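Local coordinates for probable glutamine-binding lipoprotein GlnH (GLNBP) (Mycobacterium tuberculosis, PDB 6H20), which probably serves as an aspartate-specific amino acid-binding lipoprotein that regulates protein kinase G signalling to control glutamate metabolism, and here binds asparagine, at residues 170-175 / 206-211. Sequence-based numbering, arbitrary orientation.
With ASN (asparagine), chain B.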
ATOM      1  N   THR A 170      -2.975  -5.800  -7.834  1.00 16.45           N
ATOM      2  CA  THR A 170      -2.289  -5.912  -6.555  1.00 15.42           C
ATOM      3  C   THR A 170      -1.420  -7.157  -6.500  1.00 14.67           C
ATOM      4  O   THR A 170      -1.644  -8.143  -7.212  1.00 17.51           O
ATOM      5  CB  THR A 170      -3.290  -5.966  -5.392  1.00 15.46           C
ATOM      6  OG1 THR A 170      -4.126  -7.130  -5.522  1.00 15.89           O
ATOM      7  CG2 THR A 170      -4.139  -4.698  -5.342  1.00 15.63           C
ATOM      8  N   THR A 171      -0.423  -7.111  -5.613  1.00 14.64           N
ATOM      9  CA  THR A 171       0.358  -8.307  -5.332  1.00 16.31           C
ATOM     10  C   THR A 171      -0.513  -9.367  -4.693  1.00 16.72           C
ATOM     11  O   THR A 171      -0.220 -10.562  -4.822  1.00 18.03           O
ATOM     12  CB  THR A 171       1.478  -7.974  -4.341  1.00 15.19           C
ATOM     13  OG1 THR A 171       0.896  -7.410  -3.158  1.00 15.74           O
ATOM     14  CG2 THR A 171       2.523  -6.997  -4.956  1.00 18.17           C
ATOM     15  N   SER A 172      -1.607  -8.941  -4.048  1.00 15.03           N
ATOM     16  CA  SER A 172      -2.494  -9.869  -3.355  1.00 15.98           C
ATOM     17  C   SER A 172      -3.114 -10.850  -4.330  1.00 21.01           C
ATOM     18  O   SER A 172      -3.211 -12.051  -4.045  1.00 16.93           O
ATOM     19  CB  SER A 172      -3.595  -9.076  -2.652  1.00 15.56           C
ATOM     20  OG  SER A 172      -3.052  -7.972  -1.962  1.00 15.30           O
ATOM     21  N   LEU A 173      -3.537 -10.346  -5.494  1.00 18.67           N
ATOM     22  CA  LEU A 173      -4.092 -11.200  -6.536  1.00 23.60           C
ATOM     23  C   LEU A 173      -3.068 -12.231  -6.977  1.00 20.79           C
ATOM     24  O   LEU A 173      -3.381 -13.419  -7.107  1.00 23.43           O
ATOM     25  CB  LEU A 173      -4.523 -10.324  -7.715  1.00 22.15           C
ATOM     26  CG  LEU A 173      -4.956 -10.990  -9.022  1.00 24.91           C
ATOM     27  CD1 LEU A 173      -6.012 -12.058  -8.785  1.00 23.75           C
ATOM     28  CD2 LEU A 173      -5.467  -9.923  -9.994  1.00 30.94           C
ATOM     29  N   ARG A 174      -1.821 -11.795  -7.181  1.00 18.91           N
ATOM     30  CA  ARG A 174      -0.781 -12.716  -7.620  1.00 23.13           C
ATOM     31  C   ARG A 174      -0.579 -13.858  -6.626  1.00 21.44           C
ATOM     32  O   ARG A 174      -0.396 -15.014  -7.029  1.00 26.48           O
ATOM     33  CB  ARG A 174       0.521 -11.948  -7.861  1.00 24.51           C
ATOM     34  CG  ARG A 174       1.708 -12.826  -8.223  1.00 30.22           C
ATOM     35  CD  ARG A 174       1.529 -13.514  -9.571  1.00 34.23           C
ATOM     36  NE  ARG A 174       2.693 -14.338  -9.910  1.00 39.93           N
ATOM     37  CZ  ARG A 174       2.970 -15.509  -9.343  1.00 40.82           C
ATOM     38  NH1 ARG A 174       4.050 -16.189  -9.706  1.00 41.42           N
ATOM     39  NH2 ARG A 174       2.166 -16.004  -8.412  1.00 40.77           N
ATOM     40  N   ARG A 175      -0.660 -13.568  -5.326  1.00 20.71           N
ATOM     41  CA  ARG A 175      -0.463 -14.615  -4.324  1.00 20.88           C
ATOM     42  C   ARG A 175      -1.643 -15.587  -4.280  1.00 22.69           C
ATOM     43  O   ARG A 175      -1.452 -16.799  -4.129  1.00 21.42           O
ATOM     44  CB  ARG A 175      -0.231 -13.972  -2.955  1.00 20.25           C
ATOM     45  CG  ARG A 175      -0.155 -14.961  -1.789  1.00 20.47           C
ATOM     46  CD  ARG A 175       0.998 -15.935  -1.971  1.00 20.88           C
ATOM     47  NE  ARG A 175       1.085 -16.916  -0.888  1.00 21.49           N
ATOM     48  CZ  ARG A 175       0.423 -18.068  -0.858  1.00 26.94           C
ATOM     49  NH1 ARG A 175      -0.402 -18.396  -1.847  1.00 25.78           N
ATOM     50  NH2 ARG A 175       0.578 -18.894   0.168  1.00 24.80           N
ATOM     51  N   VAL A 206     -11.595 -12.225   2.224  1.00 14.32           N
ATOM     52  CA  VAL A 206     -10.741 -11.253   1.549  1.00 14.15           C
ATOM     53  C   VAL A 206      -9.302 -11.602   1.896  1.00 15.02           C
ATOM     54  O   VAL A 206      -9.017 -11.988   3.031  1.00 16.59           O
ATOM     55  CB  VAL A 206     -11.070  -9.826   2.029  1.00 14.14           C
ATOM     56  CG1 VAL A 206     -10.267  -8.790   1.236  1.00 15.09           C
ATOM     57  CG2 VAL A 206     -12.548  -9.563   1.882  1.00 17.06           C
ATOM     58  N   SER A 207      -8.381 -11.464   0.943  1.00 14.77           N
ATOM     59  CA  SER A 207      -6.980 -11.709   1.265  1.00 13.78           C
ATOM     60  C   SER A 207      -6.120 -10.570   0.746  1.00 14.34           C
ATOM     61  O   SER A 207      -6.062 -10.333  -0.467  1.00 15.47           O
ATOM     62  CB  SER A 207      -6.480 -13.046   0.711  1.00 13.98           C
ATOM     63  OG  SER A 207      -5.126 -13.263   1.103  1.00 15.19           O
ATOM     64  N   THR A 208      -5.444  -9.879   1.659  1.00 13.73           N
ATOM     65  CA  THR A 208      -4.486  -8.827   1.302  1.00 13.31           C
ATOM     66  C   THR A 208      -3.648  -8.524   2.539  1.00 13.35           C
ATOM     67  O   THR A 208      -3.720  -9.243   3.547  1.00 13.56           O
ATOM     68  CB  THR A 208      -5.172  -7.583   0.711  1.00 11.87           C
ATOM     69  OG1 THR A 208      -4.176  -6.677   0.223  1.00 13.78           O
ATOM     70  CG2 THR A 208      -6.011  -6.818   1.728  1.00 14.11           C
ATOM     71  N   ASP A 209      -2.864  -7.448   2.458  1.00 14.52           N
ATOM     72  CA  ASP A 209      -1.996  -7.018   3.545  1.00 13.08           C
ATOM     73  C   ASP A 209      -2.767  -6.946   4.859  1.00 11.85           C
ATOM     74  O   ASP A 209      -3.865  -6.390   4.914  1.00 13.46           O
ATOM     75  CB  ASP A 209      -1.503  -5.596   3.252  1.00 15.13           C
ATOM     76  CG  ASP A 209      -0.878  -5.422   1.873  1.00 15.23           C
ATOM     77  OD1 ASP A 209      -0.724  -6.386   1.087  1.00 13.97           O
ATOM     78  OD2 ASP A 209      -0.543  -4.258   1.589  1.00 15.56           O
ATOM     79  N   ASP A 210      -2.151  -7.455   5.937  1.00 12.97           N
ATOM     80  CA  ASP A 210      -2.824  -7.429   7.237  1.00 14.31           C
ATOM     81  C   ASP A 210      -3.145  -6.010   7.703  1.00 14.76           C
ATOM     82  O   ASP A 210      -4.159  -5.792   8.381  1.00 15.21           O
ATOM     83  CB  ASP A 210      -2.053  -8.239   8.294  1.00 14.39           C
ATOM     84  CG  ASP A 210      -0.594  -7.800   8.501  1.00 17.59           C
ATOM     85  OD1 ASP A 210      -0.044  -6.922   7.802  1.00 15.53           O
ATOM     86  OD2 ASP A 210       0.024  -8.385   9.424  1.00 20.94           O
ATOM     87  N   THR A 211      -2.316  -5.037   7.320  1.00 14.82           N
ATOM     88  CA  THR A 211      -2.588  -3.622   7.572  1.00 13.50           C
ATOM     89  C   THR A 211      -3.920  -3.187   6.962  1.00 14.74           C
ATOM     90  O   THR A 211      -4.757  -2.573   7.638  1.00 16.10           O
ATOM     91  CB  THR A 211      -1.467  -2.806   6.928  1.00 13.98           C
ATOM     92  OG1 THR A 211      -1.190  -3.368   5.641  1.00 13.14           O
ATOM     93  CG2 THR A 211      -0.189  -2.857   7.785  1.00 15.58           C
TER
HETATM   94  N   ASN B 401       0.328  -3.790  -0.977  1.00 15.01           N
HETATM   95  CA  ASN B 401      -0.356  -4.551  -2.021  1.00 14.26           C
HETATM   96  C   ASN B 401       0.137  -4.096  -3.382  1.00 15.65           C
HETATM   97  O   ASN B 401      -0.466  -4.438  -4.416  1.00 14.72           O
HETATM   98  CB  ASN B 401      -1.873  -4.387  -1.910  1.00 15.45           C
HETATM   99  CG  ASN B 401      -2.334  -2.988  -2.233  1.00 16.10           C
HETATM  100  OD1 ASN B 401      -1.561  -2.035  -2.244  1.00 17.19           O
HETATM  101  ND2 ASN B 401      -3.606  -2.864  -2.536  1.00 15.55           N
HETATM  102  OXT ASN B 401       1.156  -3.373  -3.436  1.00 15.29           O
HETATM  103  O   HOH W   1      -1.295  -8.696  -0.158  1.00 24.47           O
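S172 OG is held by two partners. It hydrogen-bonds T208 OG1 at 2.8 Å. It also lies 2.6 Å from the oxygen of a water, in a second hydrogen bond. That water donates to D209 OD1 at 2.7 Å, so it bridges S172 and D209, whose side chains do not bond directly. A chi1 of -46° swings the S172 hydroxyl to the N side of its CB, which turns it toward T208. On T208 the hydroxyl is trans to the backbone N (chi1 -172°), which brings it within bonding distance of S172 OG. S172 CB also rests 3.5 Å from S207 O, a buried carbonyl with no polar partner in the model. W191 packs against both S172 and T208.

The contact forms part of the ligand pocket of a family 3 solute-binding protein. The start of helix 171-176 faces the loop that leaves strand 205-207, and these two strand-to-helix turns each bond one end of the ligand backbone. R106, R128, S123 and T121 make further hydrogen bonds to it. T171 N donates to the asparagine carboxylate O at 2.9 Å. The asparagine N donates to D209 OD2 at 2.7 Å, probably an ammonium paired with a carboxylate. Y235 also hydrogen-bonds D209 OD2, which helps fix the carboxylate. T170 is the N-cap of this helix, its OG1 accepting from L173 N at 3.3 Å, while T170 CG2 lies against the ligand side-chain ND2.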